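Local coordinates for 6-phosphogluconolactonase (Trypanosoma cruzi, PDB 6VYE), which catalyses the hydrolysis of 6-phosphogluconolactone to 6-phosphogluconate, the second step of the oxidative pentose phosphate pathway, at residues C29-E34 with D256-L261; F81-L86 with T174-H179; V193-P198 with K203-T208; N234-D239 with P245-L250. All coordinates share one frame; numbering follows the deposited sequence.

Contact 1 (C29-E34 with D256-L261)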
loop_
_atom_site.group_PDB
_atom_site.type_symbol
_atom_site.label_atom_id
_atom_site.label_comp_id
_atom_site.label_asym_id
_atom_site.label_seq_id
_atom_site.Cartn_x
_atom_site.Cartn_y
_atom_site.Cartn_z
ATOM N N CYS A 29 -4.376 2.835 12.775
ATOM C CA CYS A 29 -4.383 4.260 13.145
ATOM C C CYS A 29 -3.359 4.537 14.253
ATOM O O CYS A 29 -2.548 5.495 14.098
ATOM C CB CYS A 29 -5.785 4.652 13.583
ATOM S SG CYS A 29 -5.910 6.425 13.907
ATOM N N LYS A 30 -3.310 3.702 15.288
ATOM C CA LYS A 30 -2.386 3.883 16.443
ATOM C C LYS A 30 -0.942 3.776 15.927
ATOM O O LYS A 30 -0.093 4.633 16.274
ATOM C CB LYS A 30 -2.644 2.836 17.534
ATOM C CG LYS A 30 -1.778 2.962 18.783
ATOM C CD LYS A 30 -2.192 2.052 19.925
ATOM C CE LYS A 30 -1.400 2.284 21.199
ATOM N NZ LYS A 30 -1.730 1.304 22.267
ATOM N N LYS A 31 -0.677 2.747 15.122
ATOM C CA LYS A 31 0.662 2.513 14.525
ATOM C C LYS A 31 1.064 3.753 13.703
ATOM O O LYS A 31 2.185 4.221 13.897
ATOM C CB LYS A 31 0.665 1.237 13.674
ATOM C CG LYS A 31 2.043 0.831 13.159
ATOM C CD LYS A 31 3.100 0.870 14.245
ATOM C CE LYS A 31 4.132 -0.219 14.146
ATOM N NZ LYS A 31 5.068 -0.132 15.289
ATOM N N ILE A 32 0.208 4.212 12.777
ATOM C CA ILE A 32 0.536 5.389 11.920
ATOM C C ILE A 32 0.857 6.610 12.788
ATOM O O ILE A 32 1.907 7.243 12.567
ATOM C CB ILE A 32 -0.563 5.676 10.878
ATOM C CG1 ILE A 32 -0.628 4.590 9.806
ATOM C CG2 ILE A 32 -0.373 7.051 10.247
ATOM C CD1 ILE A 32 -1.989 4.487 9.148
ATOM N N VAL A 33 0.037 6.900 13.780
ATOM C CA VAL A 33 0.226 8.067 14.692
ATOM C C VAL A 33 1.531 7.896 15.469
ATOM O O VAL A 33 2.260 8.870 15.540
ATOM C CB VAL A 33 -0.991 8.301 15.600
ATOM C CG1 VAL A 33 -0.726 9.333 16.695
ATOM C CG2 VAL A 33 -2.196 8.717 14.773
ATOM N N GLU A 34 1.830 6.710 15.981
ATOM C CA GLU A 34 3.104 6.411 16.680
ATOM C C GLU A 34 4.288 6.720 15.763
ATOM O O GLU A 34 5.282 7.288 16.266
ATOM C CB GLU A 34 3.206 4.927 17.057
ATOM C CG GLU A 34 2.633 4.602 18.415
ATOM C CD GLU A 34 2.411 3.121 18.686
ATOM O OE1 GLU A 34 2.826 2.258 17.838
ATOM O OE2 GLU A 34 1.788 2.832 19.723
ATOM N N ASP A 256 10.745 -1.489 9.043
ATOM C CA ASP A 256 9.962 -1.994 10.193
ATOM C C ASP A 256 8.608 -2.490 9.661
ATOM O O ASP A 256 7.800 -1.632 9.218
ATOM C CB ASP A 256 9.840 -0.909 11.275
ATOM C CG ASP A 256 8.603 -1.043 12.151
ATOM O OD1 ASP A 256 7.715 -0.155 12.071
ATOM O OD2 ASP A 256 8.483 -2.066 12.840
ATOM N N VAL A 257 8.362 -3.807 9.744
ATOM C CA VAL A 257 7.166 -4.480 9.169
ATOM C C VAL A 257 6.202 -4.838 10.285
ATOM O O VAL A 257 6.619 -5.530 11.210
ATOM C CB VAL A 257 7.537 -5.734 8.348
ATOM C CG1 VAL A 257 6.300 -6.445 7.816
ATOM C CG2 VAL A 257 8.445 -5.365 7.201
ATOM N N THR A 258 4.947 -4.413 10.157
ATOM C CA THR A 258 3.839 -4.759 11.090
ATOM C C THR A 258 2.725 -5.417 10.296
ATOM O O THR A 258 2.286 -4.802 9.335
ATOM C CB THR A 258 3.287 -3.536 11.831
ATOM O OG1 THR A 258 4.407 -2.837 12.370
ATOM C CG2 THR A 258 2.343 -3.877 12.966
ATOM N N PHE A 259 2.355 -6.648 10.674
ATOM C CA PHE A 259 1.151 -7.371 10.190
ATOM C C PHE A 259 0.064 -7.223 11.261
ATOM O O PHE A 259 0.301 -7.550 12.452
ATOM C CB PHE A 259 1.450 -8.852 9.909
ATOM C CG PHE A 259 2.249 -9.166 8.666
ATOM C CD1 PHE A 259 2.344 -10.473 8.221
ATOM C CD2 PHE A 259 2.970 -8.194 7.993
ATOM C CE1 PHE A 259 3.093 -10.798 7.105
ATOM C CE2 PHE A 259 3.692 -8.512 6.852
ATOM C CZ PHE A 259 3.749 -9.811 6.403
ATOM N N ILE A 260 -1.077 -6.661 10.869
ATOM C CA ILE A 260 -2.248 -6.458 11.757
ATOM C C ILE A 260 -3.323 -7.416 11.249
ATOM O O ILE A 260 -3.760 -7.292 10.090
ATOM C CB ILE A 260 -2.652 -4.961 11.790
ATOM C CG1 ILE A 260 -1.446 -4.065 12.090
ATOM C CG2 ILE A 260 -3.811 -4.704 12.748
ATOM C CD1 ILE A 260 -1.798 -2.575 12.188
ATOM N N LEU A 261 -3.669 -8.399 12.073
ATOM C CA LEU A 261 -4.507 -9.565 11.698
ATOM C C LEU A 261 -5.748 -9.662 12.596
ATOM O O LEU A 261 -5.704 -9.197 13.764
ATOM C CB LEU A 261 -3.642 -10.813 11.863
ATOM C CG LEU A 261 -2.278 -10.760 11.187
ATOM C CD1 LEU A 261 -1.524 -12.055 11.437
ATOM C CD2 LEU A 261 -2.434 -10.528 9.690
HETATM O O HOH W 1 6.161 -2.473 14.347
#
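The flat carboxylate of Asp256 meets Lys31 with OD1, which lies 4.1 Å from Lys31 CE, while its other oxygen, OD2, is bound to a water; OD1 itself is hydrogen-bonded to His219 ND1 on the neighbouring strand. Lys31 reaches the strand from helix 24-38. Its CG stands anti to the backbone N (chi1 -173°), and the chain then bends at chi2 (47°) and again at chi3, which carries CE in beside the Thr258 hydroxyl, 3.2 Å from OG1. The ammonium turns away from the hydroxyl: Lys31 NZ is 4.2 Å from Asp256 OD1, too far for a salt bridge. One water closes the gap. It accepts from Lys31 NZ at 2.7 Å, donates to Asp256 OD2 at 2.8 Å and is joined to Thr258 OG1 at 2.7 Å, so a lysine, a carboxylate and a hydroxyl share a single bridge. A long flexible lysine suits the helix surface, since its side chain can also lie on Ile221, whereas threonine offers the water a hydroxyl on a short branch; the Thr258 side chain also packs on Lys14 and Ile16 of the adjacent strand 14-18. Helix 24-38 thus lies over the parallel strand 256-262, the helix-on-sheet layering of a Rossmann-like alpha/beta fold.

Contact 2 (F81-L86 with T174-H179). With PO4 (phosphate ion), chain D.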
loop_
_atom_site.group_PDB
_atom_site.type_symbol
_atom_site.label_atom_id
_atom_site.label_comp_id
_atom_site.label_asym_id
_atom_site.label_seq_id
_atom_site.Cartn_x
_atom_site.Cartn_y
_atom_site.Cartn_z
ATOM N N PHE A 81 -0.556 7.145 -3.270
ATOM C CA PHE A 81 -1.337 5.902 -3.466
ATOM C C PHE A 81 -0.384 4.786 -3.851
ATOM O O PHE A 81 0.471 5.018 -4.720
ATOM C CB PHE A 81 -2.451 6.142 -4.479
ATOM C CG PHE A 81 -3.486 7.082 -3.936
ATOM C CD1 PHE A 81 -4.596 6.592 -3.264
ATOM C CD2 PHE A 81 -3.269 8.450 -3.982
ATOM C CE1 PHE A 81 -5.524 7.468 -2.726
ATOM C CE2 PHE A 81 -4.177 9.322 -3.395
ATOM C CZ PHE A 81 -5.315 8.823 -2.789
ATOM N N GLY A 82 -0.507 3.658 -3.152
ATOM C CA GLY A 82 0.254 2.439 -3.467
ATOM C C GLY A 82 -0.211 1.869 -4.789
ATOM O O GLY A 82 0.556 1.213 -5.439
ATOM N N ASP A 83 -1.486 2.067 -5.105
ATOM C CA ASP A 83 -2.070 1.739 -6.420
ATOM C C ASP A 83 -3.310 2.600 -6.661
ATOM O O ASP A 83 -3.870 3.230 -5.704
ATOM C CB ASP A 83 -2.377 0.239 -6.561
ATOM C CG ASP A 83 -3.520 -0.262 -5.713
ATOM O OD1 ASP A 83 -3.766 0.335 -4.631
ATOM O OD2 ASP A 83 -4.149 -1.269 -6.136
ATOM N N GLU A 84 -3.707 2.607 -7.926
ATOM C CA GLU A 84 -4.905 3.317 -8.406
ATOM C C GLU A 84 -5.435 2.574 -9.630
ATOM O O GLU A 84 -4.614 2.192 -10.476
ATOM C CB GLU A 84 -4.571 4.765 -8.773
ATOM C CG GLU A 84 -5.812 5.571 -9.126
ATOM C CD GLU A 84 -6.884 5.556 -8.035
ATOM O OE1 GLU A 84 -7.616 4.511 -7.910
ATOM O OE2 GLU A 84 -6.974 6.561 -7.302
ATOM N N ARG A 85 -6.754 2.452 -9.710
ATOM C CA ARG A 85 -7.498 1.957 -10.893
ATOM C C ARG A 85 -7.555 3.086 -11.914
ATOM O O ARG A 85 -7.814 4.230 -11.501
ATOM C CB ARG A 85 -8.894 1.505 -10.480
ATOM C CG ARG A 85 -8.873 0.223 -9.668
ATOM C CD ARG A 85 -8.460 0.450 -8.224
ATOM N NE ARG A 85 -8.800 -0.708 -7.411
ATOM C CZ ARG A 85 -10.026 -1.013 -6.986
ATOM N NH1 ARG A 85 -11.066 -0.237 -7.266
ATOM N NH2 ARG A 85 -10.205 -2.107 -6.284
ATOM N N LEU A 86 -7.273 2.788 -13.177
ATOM C CA LEU A 86 -7.394 3.765 -14.288
ATOM C C LEU A 86 -8.867 3.830 -14.675
ATOM O O LEU A 86 -9.281 3.236 -15.690
ATOM C CB LEU A 86 -6.445 3.375 -15.418
ATOM C CG LEU A 86 -4.994 3.691 -15.063
ATOM C CD1 LEU A 86 -3.990 2.882 -15.878
ATOM C CD2 LEU A 86 -4.749 5.184 -15.213
ATOM N N THR A 174 -0.897 -7.943 -3.314
ATOM C CA THR A 174 -0.916 -6.691 -2.533
ATOM C C THR A 174 -0.678 -5.555 -3.519
ATOM O O THR A 174 -0.158 -5.831 -4.622
ATOM C CB THR A 174 0.021 -6.776 -1.328
ATOM O OG1 THR A 174 -0.307 -5.615 -0.574
ATOM C CG2 THR A 174 1.486 -6.740 -1.673
ATOM N N ALA A 175 -1.090 -4.340 -3.139
ATOM C CA ALA A 175 -1.233 -3.167 -4.025
ATOM C C ALA A 175 -1.988 -3.627 -5.270
ATOM O O ALA A 175 -3.118 -4.122 -5.085
ATOM C CB ALA A 175 0.107 -2.547 -4.294
ATOM N N SER A 176 -1.446 -3.434 -6.467
ATOM C CA SER A 176 -1.900 -4.133 -7.695
ATOM C C SER A 176 -0.714 -4.927 -8.271
ATOM O O SER A 176 -0.537 -5.000 -9.517
ATOM C CB SER A 176 -2.569 -3.187 -8.681
ATOM O OG SER A 176 -3.914 -2.908 -8.270
ATOM N N ILE A 177 0.056 -5.546 -7.378
ATOM C CA ILE A 177 1.136 -6.490 -7.770
ATOM C C ILE A 177 0.521 -7.903 -7.868
ATOM O O ILE A 177 0.291 -8.516 -6.844
ATOM C CB ILE A 177 2.338 -6.397 -6.812
ATOM C CG1 ILE A 177 2.844 -4.960 -6.653
ATOM C CG2 ILE A 177 3.456 -7.302 -7.308
ATOM C CD1 ILE A 177 3.809 -4.785 -5.494
ATOM N N PHE A 178 0.297 -8.379 -9.100
ATOM C CA PHE A 178 -0.283 -9.695 -9.451
ATOM C C PHE A 178 0.792 -10.560 -10.107
ATOM O O PHE A 178 1.639 -10.044 -10.865
ATOM C CB PHE A 178 -1.482 -9.472 -10.388
ATOM C CG PHE A 178 -2.677 -8.769 -9.762
ATOM C CD1 PHE A 178 -2.878 -7.409 -9.931
ATOM C CD2 PHE A 178 -3.635 -9.480 -9.046
ATOM C CE1 PHE A 178 -3.977 -6.756 -9.378
ATOM C CE2 PHE A 178 -4.721 -8.830 -8.471
ATOM C CZ PHE A 178 -4.898 -7.466 -8.647
ATOM N N HIS A 179 0.754 -11.858 -9.845
ATOM C CA HIS A 179 1.496 -12.830 -10.662
ATOM C C HIS A 179 1.056 -12.595 -12.101
ATOM O O HIS A 179 -0.161 -12.498 -12.326
ATOM C CB HIS A 179 1.207 -14.269 -10.227
ATOM C CG HIS A 179 2.022 -14.724 -9.072
ATOM N ND1 HIS A 179 1.521 -15.582 -8.120
ATOM C CD2 HIS A 179 3.273 -14.422 -8.698
ATOM C CE1 HIS A 179 2.458 -15.842 -7.237
ATOM N NE2 HIS A 179 3.541 -15.129 -7.557
HETATM P P PO4 D . -7.945 -5.300 -5.773
HETATM O O1 PO4 D . -6.444 -4.921 -5.932
HETATM O O2 PO4 D . -8.429 -4.864 -4.427
HETATM O O3 PO4 D . -8.145 -6.795 -5.843
HETATM O O4 PO4 D . -8.727 -4.643 -6.904
#
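Gly82 brings its carbonyl oxygen to 4.0 Å from Ala175 CB, a van der Waals contact where the strand is interrupted. Asp83 does the polar work. Its CG sits between the backbone N and the carbonyl carbon (chi1 70°), turning the carboxylate toward the loop, and OD2 accepts from Ser176 OG at 2.7 Å with its anti lone pair. The same OD2 lies 3.2 Å from Ala175 O, two acceptors brought together without a bond. Serine suits this place because its hydroxyl serves two neighbours: Ser176 OG is also hydrogen-bonded to Arg206 NH1. The loop 174-179 follows strand 163-167 at its C-terminal end, where Rossmann-like sheets usually carry their active sites, and Ala175 adopts a positive phi (47°) that is uncommon for a residue with a side chain. Glu84 points the other way: OE1 takes the Arg85 amide N at 2.9 Å as well as Asn95 N, while OE2 takes Tyr96 N at the start of helix 95-104. Arg85 swings back toward the loop side, its NH2 giving a hydrogen bond to phosphate O4 at 3.0 Å while NH1 is held by Glu93 O. The ion, probably from the crystallisation liquor, also binds His173 NE2 and Arg206 NH2.

Contact 3 (V193-P198 with K203-T208). With PO4 (phosphate ion), chain D.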
loop_
_atom_site.group_PDB
_atom_site.type_symbol
_atom_site.label_atom_id
_atom_site.label_comp_id
_atom_site.label_asym_id
_atom_site.label_seq_id
_atom_site.Cartn_x
_atom_site.Cartn_y
_atom_site.Cartn_z
ATOM N N VAL A 193 2.751 -1.349 -13.493
ATOM C CA VAL A 193 1.318 -1.501 -13.866
ATOM C C VAL A 193 0.928 -2.950 -13.612
ATOM O O VAL A 193 1.809 -3.806 -13.498
ATOM C CB VAL A 193 1.069 -1.082 -15.323
ATOM C CG1 VAL A 193 1.435 0.368 -15.574
ATOM C CG2 VAL A 193 1.802 -1.980 -16.299
ATOM N N GLY A 194 -0.365 -3.187 -13.512
ATOM C CA GLY A 194 -0.892 -4.529 -13.312
ATOM C C GLY A 194 -2.331 -4.563 -13.736
ATOM O O GLY A 194 -3.039 -3.518 -13.593
ATOM N N PHE A 195 -2.718 -5.692 -14.322
ATOM C CA PHE A 195 -4.121 -6.041 -14.625
ATOM C C PHE A 195 -4.494 -7.191 -13.700
ATOM O O PHE A 195 -3.694 -8.086 -13.463
ATOM C CB PHE A 195 -4.263 -6.316 -16.131
ATOM C CG PHE A 195 -5.694 -6.320 -16.597
ATOM C CD1 PHE A 195 -6.294 -5.156 -17.058
ATOM C CD2 PHE A 195 -6.470 -7.469 -16.491
ATOM C CE1 PHE A 195 -7.626 -5.156 -17.453
ATOM C CE2 PHE A 195 -7.798 -7.464 -16.889
ATOM C CZ PHE A 195 -8.376 -6.310 -17.362
ATOM N N PRO A 196 -5.717 -7.221 -13.126
ATOM C CA PRO A 196 -6.062 -8.257 -12.167
ATOM C C PRO A 196 -6.124 -9.632 -12.838
ATOM O O PRO A 196 -6.340 -9.719 -14.050
ATOM C CB PRO A 196 -7.416 -7.796 -11.617
ATOM C CG PRO A 196 -7.977 -6.933 -12.710
ATOM C CD PRO A 196 -6.791 -6.235 -13.306
ATOM N N SER A 197 -5.839 -10.659 -12.038
ATOM C CA SER A 197 -5.928 -12.092 -12.417
ATOM C C SER A 197 -7.407 -12.478 -12.534
ATOM O O SER A 197 -8.263 -11.807 -11.951
ATOM C CB SER A 197 -5.160 -12.923 -11.413
ATOM O OG SER A 197 -3.756 -12.683 -11.543
ATOM N N PRO A 198 -7.745 -13.559 -13.282
ATOM C CA PRO A 198 -9.128 -13.988 -13.514
ATOM C C PRO A 198 -10.146 -13.877 -12.372
ATOM O O PRO A 198 -11.221 -13.394 -12.630
ATOM C CB PRO A 198 -8.934 -15.469 -13.875
ATOM C CG PRO A 198 -7.674 -15.445 -14.697
ATOM C CD PRO A 198 -6.790 -14.441 -13.977
ATOM N N LYS A 203 -11.993 -5.287 -13.349
ATOM C CA LYS A 203 -11.184 -5.608 -14.545
ATOM C C LYS A 203 -10.753 -4.318 -15.225
ATOM O O LYS A 203 -11.216 -4.040 -16.348
ATOM C CB LYS A 203 -12.003 -6.472 -15.506
ATOM C CG LYS A 203 -12.482 -7.770 -14.892
ATOM C CD LYS A 203 -11.369 -8.619 -14.367
ATOM C CE LYS A 203 -11.831 -10.024 -14.040
ATOM N NZ LYS A 203 -10.706 -10.861 -13.557
ATOM N N VAL A 204 -9.887 -3.569 -14.551
ATOM C CA VAL A 204 -9.289 -2.308 -15.056
ATOM C C VAL A 204 -7.780 -2.371 -14.817
ATOM O O VAL A 204 -7.329 -3.049 -13.852
ATOM C CB VAL A 204 -9.933 -1.076 -14.389
ATOM C CG1 VAL A 204 -11.401 -0.934 -14.780
ATOM C CG2 VAL A 204 -9.789 -1.108 -12.871
ATOM N N TRP A 205 -7.036 -1.707 -15.690
ATOM C CA TRP A 205 -5.589 -1.494 -15.548
ATOM C C TRP A 205 -5.332 -0.730 -14.244
ATOM O O TRP A 205 -6.207 0.103 -13.841
ATOM C CB TRP A 205 -5.069 -0.760 -16.779
ATOM C CG TRP A 205 -4.744 -1.700 -17.900
ATOM C CD1 TRP A 205 -5.467 -1.932 -19.034
ATOM C CD2 TRP A 205 -3.593 -2.553 -17.970
ATOM N NE1 TRP A 205 -4.841 -2.879 -19.801
ATOM C CE2 TRP A 205 -3.689 -3.274 -19.182
ATOM C CE3 TRP A 205 -2.502 -2.784 -17.131
ATOM C CZ2 TRP A 205 -2.735 -4.215 -19.567
ATOM C CZ3 TRP A 205 -1.559 -3.714 -17.512
ATOM C CH2 TRP A 205 -1.674 -4.420 -18.711
ATOM N N ARG A 206 -4.208 -1.002 -13.588
ATOM C CA ARG A 206 -3.831 -0.265 -12.363
ATOM C C ARG A 206 -2.394 0.200 -12.495
ATOM O O ARG A 206 -1.602 -0.451 -13.238
ATOM C CB ARG A 206 -3.982 -1.122 -11.117
ATOM C CG ARG A 206 -5.427 -1.516 -10.840
ATOM C CD ARG A 206 -5.635 -2.945 -11.199
ATOM N NE ARG A 206 -6.944 -3.415 -10.814
ATOM C CZ ARG A 206 -7.253 -3.970 -9.661
ATOM N NH1 ARG A 206 -6.361 -4.045 -8.692
ATOM N NH2 ARG A 206 -8.493 -4.393 -9.450
ATOM N N VAL A 207 -2.131 1.354 -11.891
ATOM C CA VAL A 207 -0.755 1.842 -11.640
ATOM C C VAL A 207 -0.465 1.382 -10.215
ATOM O O VAL A 207 -1.402 1.422 -9.423
ATOM C CB VAL A 207 -0.681 3.372 -11.810
ATOM C CG1 VAL A 207 0.684 3.912 -11.435
ATOM C CG2 VAL A 207 -1.052 3.765 -13.234
ATOM N N THR A 208 0.742 0.907 -9.940
ATOM C CA THR A 208 1.095 0.294 -8.648
ATOM C C THR A 208 2.552 0.610 -8.346
ATOM O O THR A 208 3.376 0.667 -9.289
ATOM C CB THR A 208 0.803 -1.225 -8.620
ATOM O OG1 THR A 208 1.076 -1.732 -7.315
ATOM C CG2 THR A 208 1.602 -2.035 -9.619
HETATM P P PO4 D . -7.945 -5.300 -5.773
HETATM O O1 PO4 D . -6.444 -4.921 -5.932
HETATM O O2 PO4 D . -8.429 -4.864 -4.427
HETATM O O3 PO4 D . -8.145 -6.795 -5.843
HETATM O O4 PO4 D . -8.727 -4.643 -6.904
#
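Phe195 and Trp205 cross at about a right angle just beyond the strands of a beta hairpin, 191-194 and 206-209, at the edge of the main sheet. The pair is T-shaped: the Phe195 edge points at the face of the Trp205 five-membered ring, centroids 5.0 Å apart and planes at 67°. Phe195 CG lies opposite the backbone N (chi1 -165°), which lays the ring beside Trp205. Phe195 CB completes the fit, 3.9 Å over the centroid of the Trp205 six-membered ring, a CH-pi contact. Flat rings here take over from the backbone bonds of the preceding pair. Gly194 and Arg206 form that hydrogen-bonded antiparallel pair, Gly194 N to Arg206 O at 3.0 Å and Arg206 N to Gly194 O at 2.8 Å. Pro196 lies between two flat groups, its CD over a Phe195 face and its CB over one face of the Arg206 guanidinium. That guanidinium presents its edge to the phosphate, where NH2 bonds O4 at 2.6 Å and NH1 bonds O1 at 2.9 Å; the forked cation matches a tetrahedral anion. Lys203 runs its long chain past Pro196, and its NZ donates to Pro198 O at 2.7 Å from 56° out of the carbonyl plane.

Contact 4 (N234-D239 with P245-L250)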
loop_
_atom_site.group_PDB
_atom_site.type_symbol
_atom_site.label_atom_id
_atom_site.label_comp_id
_atom_site.label_asym_id
_atom_site.label_seq_id
_atom_site.Cartn_x
_atom_site.Cartn_y
_atom_site.Cartn_z
ATOM N N ASN A 234 -0.047 -17.678 5.336
ATOM C CA ASN A 234 0.914 -18.736 5.734
ATOM C C ASN A 234 2.050 -18.816 4.687
ATOM O O ASN A 234 3.183 -19.113 5.056
ATOM C CB ASN A 234 0.157 -20.048 5.990
ATOM C CG ASN A 234 -0.805 -20.005 7.182
ATOM O OD1 ASN A 234 -0.684 -19.182 8.101
ATOM N ND2 ASN A 234 -1.799 -20.885 7.182
ATOM N N GLY A 235 1.786 -18.546 3.412
ATOM C CA GLY A 235 2.802 -18.640 2.353
ATOM C C GLY A 235 3.772 -17.474 2.393
ATOM O O GLY A 235 4.821 -17.625 1.785
ATOM N N ILE A 236 3.444 -16.369 3.094
ATOM C CA ILE A 236 4.413 -15.264 3.374
ATOM C C ILE A 236 5.246 -15.640 4.608
ATOM O O ILE A 236 6.498 -15.468 4.583
ATOM C CB ILE A 236 3.737 -13.890 3.570
ATOM C CG1 ILE A 236 2.775 -13.531 2.444
ATOM C CG2 ILE A 236 4.787 -12.802 3.733
ATOM C CD1 ILE A 236 1.885 -12.375 2.776
ATOM N N ILE A 237 4.566 -16.080 5.668
ATOM C CA ILE A 237 5.146 -16.180 7.046
ATOM C C ILE A 237 5.973 -17.464 7.194
ATOM O O ILE A 237 7.054 -17.354 7.730
ATOM C CB ILE A 237 4.030 -16.063 8.109
ATOM C CG1 ILE A 237 3.566 -14.611 8.229
ATOM C CG2 ILE A 237 4.489 -16.597 9.460
ATOM C CD1 ILE A 237 2.343 -14.438 9.096
ATOM N N ALA A 238 5.463 -18.626 6.762
ATOM C CA ALA A 238 6.181 -19.927 6.809
ATOM C C ALA A 238 7.489 -19.843 5.998
ATOM O O ALA A 238 7.517 -19.213 4.908
ATOM C CB ALA A 238 5.299 -21.037 6.305
ATOM N N ASP A 239 8.563 -20.416 6.524
ATOM C CA ASP A 239 9.926 -20.273 5.938
ATOM C C ASP A 239 10.000 -21.144 4.686
ATOM O O ASP A 239 10.490 -20.666 3.629
ATOM C CB ASP A 239 10.989 -20.587 6.997
ATOM C CG ASP A 239 10.994 -19.612 8.178
ATOM O OD1 ASP A 239 10.546 -18.447 8.017
ATOM O OD2 ASP A 239 11.485 -20.013 9.252
ATOM N N PRO A 245 2.310 -17.097 -2.434
ATOM C CA PRO A 245 1.624 -16.010 -3.129
ATOM C C PRO A 245 2.676 -14.970 -3.555
ATOM O O PRO A 245 3.788 -15.024 -3.056
ATOM C CB PRO A 245 0.675 -15.463 -2.045
ATOM C CG PRO A 245 1.466 -15.679 -0.752
ATOM C CD PRO A 245 2.282 -16.944 -0.975
ATOM N N VAL A 246 2.289 -14.054 -4.438
ATOM C CA VAL A 246 3.150 -12.993 -5.028
ATOM C C VAL A 246 3.658 -12.065 -3.926
ATOM O O VAL A 246 4.748 -11.575 -4.096
ATOM C CB VAL A 246 2.420 -12.242 -6.155
ATOM C CG1 VAL A 246 1.288 -11.355 -5.634
ATOM C CG2 VAL A 246 3.405 -11.471 -7.043
ATOM N N SER A 247 2.925 -11.893 -2.830
ATOM C CA SER A 247 3.301 -11.068 -1.648
ATOM C C SER A 247 4.394 -11.727 -0.762
ATOM O O SER A 247 4.792 -11.126 0.265
ATOM C CB SER A 247 2.053 -10.718 -0.884
ATOM O OG SER A 247 1.457 -11.919 -0.375
ATOM N N ARG A 248 4.888 -12.908 -1.132
ATOM C CA ARG A 248 6.139 -13.538 -0.611
ATOM C C ARG A 248 7.290 -12.531 -0.489
ATOM O O ARG A 248 8.029 -12.620 0.519
ATOM C CB ARG A 248 6.594 -14.672 -1.537
ATOM C CG ARG A 248 7.795 -15.442 -1.008
ATOM C CD ARG A 248 7.463 -16.318 0.181
ATOM N NE ARG A 248 8.655 -17.053 0.635
ATOM C CZ ARG A 248 8.719 -17.806 1.722
ATOM N NH1 ARG A 248 7.637 -18.029 2.444
ATOM N NH2 ARG A 248 9.849 -18.376 2.056
ATOM N N PHE A 249 7.384 -11.542 -1.380
ATOM C CA PHE A 249 8.495 -10.549 -1.430
ATOM C C PHE A 249 8.538 -9.733 -0.126
ATOM O O PHE A 249 9.607 -9.284 0.204
ATOM C CB PHE A 249 8.411 -9.655 -2.671
ATOM C CG PHE A 249 7.320 -8.616 -2.636
ATOM C CD1 PHE A 249 7.500 -7.417 -1.958
ATOM C CD2 PHE A 249 6.115 -8.830 -3.271
ATOM C CE1 PHE A 249 6.491 -6.468 -1.910
ATOM C CE2 PHE A 249 5.112 -7.869 -3.247
ATOM C CZ PHE A 249 5.299 -6.702 -2.543
ATOM N N LEU A 250 7.420 -9.538 0.587
ATOM C CA LEU A 250 7.399 -8.734 1.846
ATOM C C LEU A 250 8.434 -9.272 2.846
ATOM O O LEU A 250 8.820 -8.510 3.756
ATOM C CB LEU A 250 5.997 -8.758 2.454
ATOM C CG LEU A 250 4.902 -8.051 1.645
ATOM C CD1 LEU A 250 3.552 -8.293 2.262
ATOM C CD2 LEU A 250 5.151 -6.540 1.528
#
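Arg248 crosses from the 3-10 segment to the end of helix 230-237, where its side chain collects the carbonyls of Gly235, Ala238 and Asp239. From CB the chain sets out with CG anti to the backbone N, then bends at chi2 (71°) and runs straight on. CD is the first atom to touch, 3.4 Å from Gly235 O, and NE passes the same oxygen at a longer range. At the tip NH1 makes two bonds, one to Gly235 O at 2.9 Å, reached from above the carbonyl plane, and one to Ala238 O at 2.7 Å, with a C=O...N angle of 175°. NH2 adds Asp239 O at 2.9 Å. The Gly235 and Ala238 oxygens lie close to the guanidinium plane, so the group is fixed in rotation as well as position. Below this polar part the surfaces are apolar. Pro245 CD rests on Gly235 C at 3.7 Å, an approach made possible by glycine's lack of a side chain. Ile236 CG1 meets Pro245 CG and Ile236 CG2 meets Leu250 CB; Ile236 CD1 comes within 3.2 Å of Ser247 OG, a hydroxyl whose hydrogen bond goes to Gly172 O. Arginine suits the site because the backbone leaves helical geometry at Ala238, carrying the Asp239 amide away from Gly235 O. A planar cation can stand in for the lost helix bond at Gly235 O and collect the carbonyls of the turn that follows. Arg251, in a salt bridge with Asp239 OD1, lies close to Arg248; the carbonyls and that carboxylate probably ease the like charges.

Overall arrangement
From the N terminus, helix 24-38 opens the widest loop, which contact 1 closes only when the chain returns as strand 256-262; the other three contacts are nested inside it, in series. Contact 2 closes first, joining the end of strand 77-85 to the loop after strand 163-167. Contact 3 follows as a beta hairpin whose second strand pairs with strand 77-85, so contacts 2 and 3 touch, and both reach the phosphate. Contact 4 then ties the end of helix 230-237 to the segment leading into strand 256-262. It touches contact 1 through Phe259 and contact 2 through Val246, whereas contacts 1 and 3 lie on opposite sides of the chain's centre, about 27 Å between centres.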